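Esterase D (Lactobacillus rhamnosus, PDB 3E1G) is an esterase of the alpha/beta-hydrolase type that probably cleaves carboxylic esters through a serine nucleophile. Local coordinates at the diethyl phosphonate site. Sequence-based numbering; all coordinates share one arbitrary frame.

The diethyl phosphonate site. Residues 30-31, 101-102, 134, 169, 226. With DEP (diethyl phosphonate), chain B.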
ATOM      1  N   ALA A  30       1.250  -0.155  -4.302  1.00 33.12           N
ATOM      2  CA  ALA A  30       0.429   1.032  -4.659  1.00 33.33           C
ATOM      3  C   ALA A  30      -0.310   0.824  -5.963  1.00 33.63           C
ATOM      4  O   ALA A  30      -0.048  -0.144  -6.713  1.00 33.58           O
ATOM      5  CB  ALA A  30       1.321   2.299  -4.760  1.00 33.17           C
ATOM      6  N   TYR A  31      -1.318   1.686  -6.183  1.00 34.05           N
ATOM      7  CA  TYR A  31      -2.064   1.742  -7.418  1.00 34.09           C
ATOM      8  C   TYR A  31      -1.149   2.227  -8.590  1.00 34.21           C
ATOM      9  O   TYR A  31      -0.417   3.177  -8.453  1.00 34.07           O
ATOM     10  CB  TYR A  31      -3.264   2.700  -7.227  1.00 34.48           C
ATOM     11  CG  TYR A  31      -4.185   2.846  -8.413  1.00 34.43           C
ATOM     12  CD1 TYR A  31      -4.995   1.798  -8.836  1.00 34.74           C
ATOM     13  CD2 TYR A  31      -4.321   4.114  -9.070  1.00 35.33           C
ATOM     14  CE1 TYR A  31      -5.897   1.974  -9.953  1.00 34.73           C
ATOM     15  CE2 TYR A  31      -5.305   4.331 -10.038  1.00 34.92           C
ATOM     16  CZ  TYR A  31      -6.091   3.279 -10.472  1.00 34.91           C
ATOM     17  OH  TYR A  31      -6.954   3.514 -11.515  1.00 34.99           O
ATOM     18  N   SER A 101       0.021   3.535  -0.110  1.00 36.28           N
ATOM     19  CA  SER A 101      -1.109   4.157  -0.831  1.00 36.35           C
ATOM     20  C   SER A 101      -2.321   3.194  -0.958  1.00 36.23           C
ATOM     21  O   SER A 101      -2.900   2.828   0.012  1.00 36.19           O
ATOM     22  CB  SER A 101      -0.634   4.655  -2.184  1.00 36.62           C
ATOM     23  OG  SER A 101      -1.506   5.650  -2.712  1.00 37.81           O
ATOM     24  N   LEU A 102      -2.606   2.714  -2.147  1.00 36.19           N
ATOM     25  CA  LEU A 102      -3.743   1.747  -2.348  1.00 36.20           C
ATOM     26  C   LEU A 102      -3.660   0.563  -1.367  1.00 36.28           C
ATOM     27  O   LEU A 102      -4.659   0.196  -0.699  1.00 36.20           O
ATOM     28  CB  LEU A 102      -3.741   1.216  -3.777  1.00 36.12           C
ATOM     29  CG  LEU A 102      -4.807   0.154  -4.116  1.00 36.09           C
ATOM     30  CD1 LEU A 102      -6.252   0.772  -4.139  1.00 35.80           C
ATOM     31  CD2 LEU A 102      -4.457  -0.574  -5.510  1.00 36.13           C
ATOM     32  N   LEU A 134      -4.158  11.825  -8.653  1.00 49.53           N
ATOM     33  CA  LEU A 134      -4.033  10.475  -9.192  1.00 49.39           C
ATOM     34  C   LEU A 134      -4.379  10.422 -10.677  1.00 49.30           C
ATOM     35  O   LEU A 134      -3.873   9.554 -11.411  1.00 49.37           O
ATOM     36  CB  LEU A 134      -4.923   9.526  -8.430  1.00 49.37           C
ATOM     37  CG  LEU A 134      -4.549   9.300  -6.950  1.00 49.53           C
ATOM     38  CD1 LEU A 134      -5.487   8.305  -6.319  1.00 49.74           C
ATOM     39  CD2 LEU A 134      -3.119   8.836  -6.811  1.00 49.55           C
ATOM     40  N   ILE A 169     -12.429   3.067  -5.813  1.00 44.25           N
ATOM     41  CA  ILE A 169     -11.398   3.131  -4.783  1.00 44.17           C
ATOM     42  C   ILE A 169     -11.852   4.000  -3.575  1.00 44.10           C
ATOM     43  O   ILE A 169     -11.792   3.549  -2.403  1.00 43.99           O
ATOM     44  CB  ILE A 169     -10.079   3.684  -5.347  1.00 44.22           C
ATOM     45  CG1 ILE A 169      -9.466   2.670  -6.396  1.00 44.22           C
ATOM     46  CG2 ILE A 169      -9.095   3.933  -4.231  1.00 44.17           C
ATOM     47  CD1 ILE A 169      -8.196   3.222  -7.137  1.00 44.10           C
ATOM     48  N   HIS A 226       6.065  10.916  -2.676  1.00 43.58           N
ATOM     49  CA  HIS A 226       5.010   9.933  -2.241  1.00 43.25           C
ATOM     50  C   HIS A 226       5.599   8.523  -1.889  1.00 42.84           C
ATOM     51  O   HIS A 226       5.288   7.960  -0.849  1.00 42.52           O
ATOM     52  CB  HIS A 226       3.984   9.792  -3.341  1.00 43.18           C
ATOM     53  CG  HIS A 226       2.924   8.789  -3.054  1.00 43.33           C
ATOM     54  ND1 HIS A 226       2.005   8.951  -2.040  1.00 43.09           N
ATOM     55  CD2 HIS A 226       2.567   7.660  -3.710  1.00 43.20           C
ATOM     56  CE1 HIS A 226       1.157   7.943  -2.060  1.00 43.26           C
ATOM     57  NE2 HIS A 226       1.503   7.124  -3.040  1.00 43.34           N
TER
HETATM   58  C1  DEP B 245      -4.393   5.716  -3.290  1.00 43.22           C
HETATM   59  C2  DEP B 245      -5.793   5.469  -3.860  1.00 43.58           C
HETATM   60  C3  DEP B 245      -0.217   5.984  -6.077  1.00 43.41           C
HETATM   61  C4  DEP B 245      -0.705   6.294  -7.479  1.00 43.86           C
HETATM   62  O1  DEP B 245      -3.449   5.810  -4.378  1.00 42.90           O
HETATM   63  O2  DEP B 245      -1.219   6.384  -5.133  1.00 43.34           O
HETATM   64  O3  DEP B 245      -1.792   3.810  -4.749  1.00 41.12           O
HETATM   65  P   DEP B 245      -1.971   5.297  -4.220  1.00 41.47           P
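This is the active site of an alpha/beta-hydrolase, in which Ser101, the nucleophile of the GLSLG elbow, carries a covalently bound diethylphosphoryl group (modelled as DEP, diethyl phosphonate), a mimic of a tetrahedral intermediate. Ser101 sits at the sharp turn between strand 94-100 and helix 102-113, and its OG, anti to the backbone N, is bonded to DEP P at 1.6 Å. On the tight side, the oxyanion hole, the phosphoryl oxygen DEP O3 accepts two fairly straight hydrogen bonds, from the backbone N of Tyr31 at 2.6 Å and the backbone N of Leu102 at 2.9 Å. The latter amide opens helix 102-113, whose N-terminal end would probably favour negative charge on O3. Ala30 and Tyr31 pack their CB atoms beside the same oxygen, while the Tyr31 ring turns away and takes Ile169 CD1 over the centre of one face, 3.7 Å above its plane. The ethoxy arms are held more loosely, by apolar contacts, although the protein hides 276 of the 306 Å² of DEP. Leu134 straddles them with its forked tip: CD2 lies 3.6 Å from DEP C4, and CD1 approaches DEP C2 of the other arm. An alanine at Leu134 would lose both methyl branches and would probably leave the two ethyl groups less firmly confined. Ile169 meets DEP C2 with CG2 at 3.7 Å. His226, the charge-relay histidine, has Ser101 CB in plane at its ring edge and places NE2 3.5 Å from the ester oxygen DEP O2.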